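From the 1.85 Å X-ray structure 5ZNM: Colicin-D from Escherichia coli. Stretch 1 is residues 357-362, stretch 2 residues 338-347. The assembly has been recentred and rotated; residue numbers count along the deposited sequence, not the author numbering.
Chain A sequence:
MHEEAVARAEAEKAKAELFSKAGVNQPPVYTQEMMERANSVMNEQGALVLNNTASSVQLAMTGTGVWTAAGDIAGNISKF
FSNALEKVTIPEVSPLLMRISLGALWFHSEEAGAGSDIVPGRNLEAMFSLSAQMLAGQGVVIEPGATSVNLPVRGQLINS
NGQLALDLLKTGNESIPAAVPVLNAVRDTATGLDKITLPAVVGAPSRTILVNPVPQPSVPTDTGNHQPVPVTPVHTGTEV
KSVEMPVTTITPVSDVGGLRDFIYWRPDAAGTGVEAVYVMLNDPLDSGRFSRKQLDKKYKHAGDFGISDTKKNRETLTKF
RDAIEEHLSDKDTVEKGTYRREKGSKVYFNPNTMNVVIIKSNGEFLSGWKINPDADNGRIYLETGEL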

# COMPACT_ATOMS: atom_id res chain seq x y z
N VAL A 357 -17.24 -25.98 30.73
CA VAL A 357 -16.99 -25.41 29.41
C VAL A 357 -15.49 -25.48 29.17
O VAL A 357 -14.70 -25.12 30.05
CB VAL A 357 -17.50 -23.96 29.30
CG1 VAL A 357 -16.92 -23.28 28.03
CG2 VAL A 357 -19.06 -23.92 29.30
N ILE A 358 -15.10 -26.00 27.99
CA ILE A 358 -13.69 -26.16 27.62
C ILE A 358 -13.26 -25.02 26.72
O ILE A 358 -13.87 -24.79 25.66
CB ILE A 358 -13.45 -27.50 26.90
CG1 ILE A 358 -14.00 -28.69 27.69
CG2 ILE A 358 -11.91 -27.66 26.56
CD1 ILE A 358 -14.16 -29.94 26.81
N ILE A 359 -12.16 -24.36 27.08
CA ILE A 359 -11.55 -23.30 26.29
C ILE A 359 -10.17 -23.78 25.85
O ILE A 359 -9.35 -24.16 26.70
CB ILE A 359 -11.44 -21.99 27.09
CG1 ILE A 359 -12.80 -21.59 27.67
CG2 ILE A 359 -10.89 -20.87 26.21
CD1 ILE A 359 -13.83 -21.25 26.61
N LYS A 360 -9.91 -23.76 24.55
CA LYS A 360 -8.58 -24.13 24.06
C LYS A 360 -7.54 -23.10 24.48
O LYS A 360 -7.84 -21.97 24.88
CB LYS A 360 -8.58 -24.25 22.54
CG LYS A 360 -9.34 -25.43 21.97
CD LYS A 360 -9.75 -25.08 20.55
CE LYS A 360 -9.63 -26.25 19.60
NZ LYS A 360 -9.31 -25.75 18.22
N SER A 361 -6.27 -23.49 24.33
CA SER A 361 -5.19 -22.61 24.74
C SER A 361 -5.20 -21.31 23.94
O SER A 361 -4.78 -20.27 24.45
CB SER A 361 -3.85 -23.32 24.58
OG SER A 361 -3.73 -23.81 23.27
N ASN A 362 -5.70 -21.34 22.70
CA ASN A 362 -5.80 -20.12 21.91
C ASN A 362 -7.03 -19.28 22.27
O ASN A 362 -7.25 -18.24 21.65
CB ASN A 362 -5.80 -20.44 20.41
CG ASN A 362 -6.99 -21.26 19.97
OD1 ASN A 362 -7.92 -21.51 20.74
ND2 ASN A 362 -6.98 -21.69 18.71
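Stretch 2 338-347: TYRREKGSKV

Stretch 2 makes two turns, type I from Tyr-339 to Glu-342 and type II from Glu-342 to Ser-345, then runs antiparallel to stretch 1 as a short strand. The register rests on one reciprocal pair: Lys-346 N donates to Ile-359 O and Ile-359 N to Lys-346 O, both at 2.9 Å, with N-H...O angles of 162° and 177°. The next pair, Ile-358 with Val-347, is non-hydrogen-bonded, and its CA atoms lie 4.7 Å apart.

The pairing sets the face each strand side chain takes. Ile-358 and Val-347 share one face of the sheet. The m,t rotamer of Ile-358 brings its end nearer stretch 2, placing CD1 3.8 Å from the Tyr-339 ring centroid and 15° off the ring normal, a CH-pi contact over the face. The CA-to-CB bond of Tyr-339 points toward stretch 1, and with chi1 t and chi2 64° one ring face lies against Ile-358 CD1. On the other face, Ile-359 (m,m) and Lys-346 both lead their ends away.

Ser-345 adopts p; its OG donates to Glu-342 O (2.8 Å) and accepts from Tyr-339 N (3.1 Å), bracing the turns. Gly-344 has phi 79°, which favours glycine, and an ideal CB would lie 3.3 Å from Ser-361 CB. Lys-360 NZ stays 4.5 Å from Glu-342 OE1, beyond a salt bridge. Beyond the strand, one water bridges Lys-343 O and Ser-361 N, 2.8 Å from each.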

# COMPACT_ATOMS: atom_id res chain seq x y z
N THR A 338 -8.32 -29.61 33.18
CA THR A 338 -7.95 -29.51 31.78
C THR A 338 -8.60 -30.66 31.02
O THR A 338 -9.05 -31.65 31.60
CB THR A 338 -6.42 -29.56 31.59
OG1 THR A 338 -6.09 -29.31 30.22
CG2 THR A 338 -5.88 -30.93 32.01
N TYR A 339 -8.65 -30.50 29.69
CA TYR A 339 -9.23 -31.51 28.80
C TYR A 339 -8.08 -32.15 28.02
O TYR A 339 -7.47 -31.50 27.15
CB TYR A 339 -10.28 -30.87 27.89
CG TYR A 339 -11.00 -31.81 26.94
CD1 TYR A 339 -11.80 -32.83 27.42
CD2 TYR A 339 -10.88 -31.66 25.56
CE1 TYR A 339 -12.46 -33.68 26.57
CE2 TYR A 339 -11.54 -32.52 24.69
CZ TYR A 339 -12.34 -33.52 25.21
OH TYR A 339 -13.01 -34.39 24.37
N ARG A 340 -7.79 -33.42 28.34
CA ARG A 340 -6.57 -34.10 27.90
C ARG A 340 -6.35 -33.99 26.40
O ARG A 340 -5.23 -33.73 25.93
CB ARG A 340 -6.62 -35.57 28.35
CG ARG A 340 -7.03 -36.56 27.25
CD ARG A 340 -7.40 -37.96 27.76
NE ARG A 340 -8.10 -38.69 26.71
CZ ARG A 340 -8.90 -39.73 26.90
NH1 ARG A 340 -9.12 -40.20 28.12
NH2 ARG A 340 -9.49 -40.30 25.86
N ARG A 341 -7.42 -34.15 25.63
CA ARG A 341 -7.36 -34.20 24.18
C ARG A 341 -6.90 -32.88 23.56
O ARG A 341 -6.39 -32.88 22.43
CB ARG A 341 -8.75 -34.62 23.69
CG ARG A 341 -8.97 -34.75 22.21
CD ARG A 341 -10.39 -35.28 21.98
NE ARG A 341 -10.57 -36.60 22.57
CZ ARG A 341 -10.10 -37.72 22.01
NH1 ARG A 341 -9.43 -37.66 20.86
NH2 ARG A 341 -10.28 -38.89 22.60
N GLU A 342 -7.03 -31.77 24.28
CA GLU A 342 -6.64 -30.43 23.82
C GLU A 342 -5.55 -29.89 24.74
O GLU A 342 -5.84 -29.29 25.77
CB GLU A 342 -7.84 -29.50 23.77
CG GLU A 342 -8.80 -29.81 22.65
CD GLU A 342 -8.23 -29.46 21.28
OE1 GLU A 342 -7.41 -28.52 21.20
OE2 GLU A 342 -8.61 -30.13 20.29
N LYS A 343 -4.29 -30.09 24.35
CA LYS A 343 -3.18 -29.71 25.22
C LYS A 343 -3.26 -28.23 25.57
O LYS A 343 -3.45 -27.37 24.70
CB LYS A 343 -1.84 -30.03 24.52
CG LYS A 343 -0.54 -29.55 25.23
CD LYS A 343 -0.60 -29.47 26.76
CE LYS A 343 0.63 -28.76 27.35
NZ LYS A 343 0.26 -27.95 28.56
N GLY A 344 -3.15 -27.93 26.87
CA GLY A 344 -3.18 -26.55 27.30
C GLY A 344 -4.57 -25.94 27.39
O GLY A 344 -4.68 -24.74 27.64
N SER A 345 -5.61 -26.73 27.17
CA SER A 345 -6.96 -26.24 27.37
C SER A 345 -7.23 -26.01 28.86
O SER A 345 -6.59 -26.59 29.73
CB SER A 345 -7.98 -27.22 26.80
OG SER A 345 -7.89 -28.46 27.47
N LYS A 346 -8.17 -25.12 29.14
CA LYS A 346 -8.63 -24.87 30.50
C LYS A 346 -10.10 -25.24 30.58
O LYS A 346 -10.85 -25.01 29.63
CB LYS A 346 -8.43 -23.41 30.89
CG LYS A 346 -6.97 -22.98 30.90
CD LYS A 346 -6.87 -21.52 31.32
CE LYS A 346 -5.43 -21.04 31.25
NZ LYS A 346 -4.62 -21.61 32.35
N VAL A 347 -10.50 -25.82 31.72
CA VAL A 347 -11.89 -26.22 31.94
C VAL A 347 -12.48 -25.31 33.01
O VAL A 347 -11.85 -25.09 34.06
CB VAL A 347 -12.02 -27.70 32.35
CG1 VAL A 347 -13.46 -28.06 32.61
CG2 VAL A 347 -11.43 -28.64 31.26
O HOH W 1 -5.80 -26.17 23.81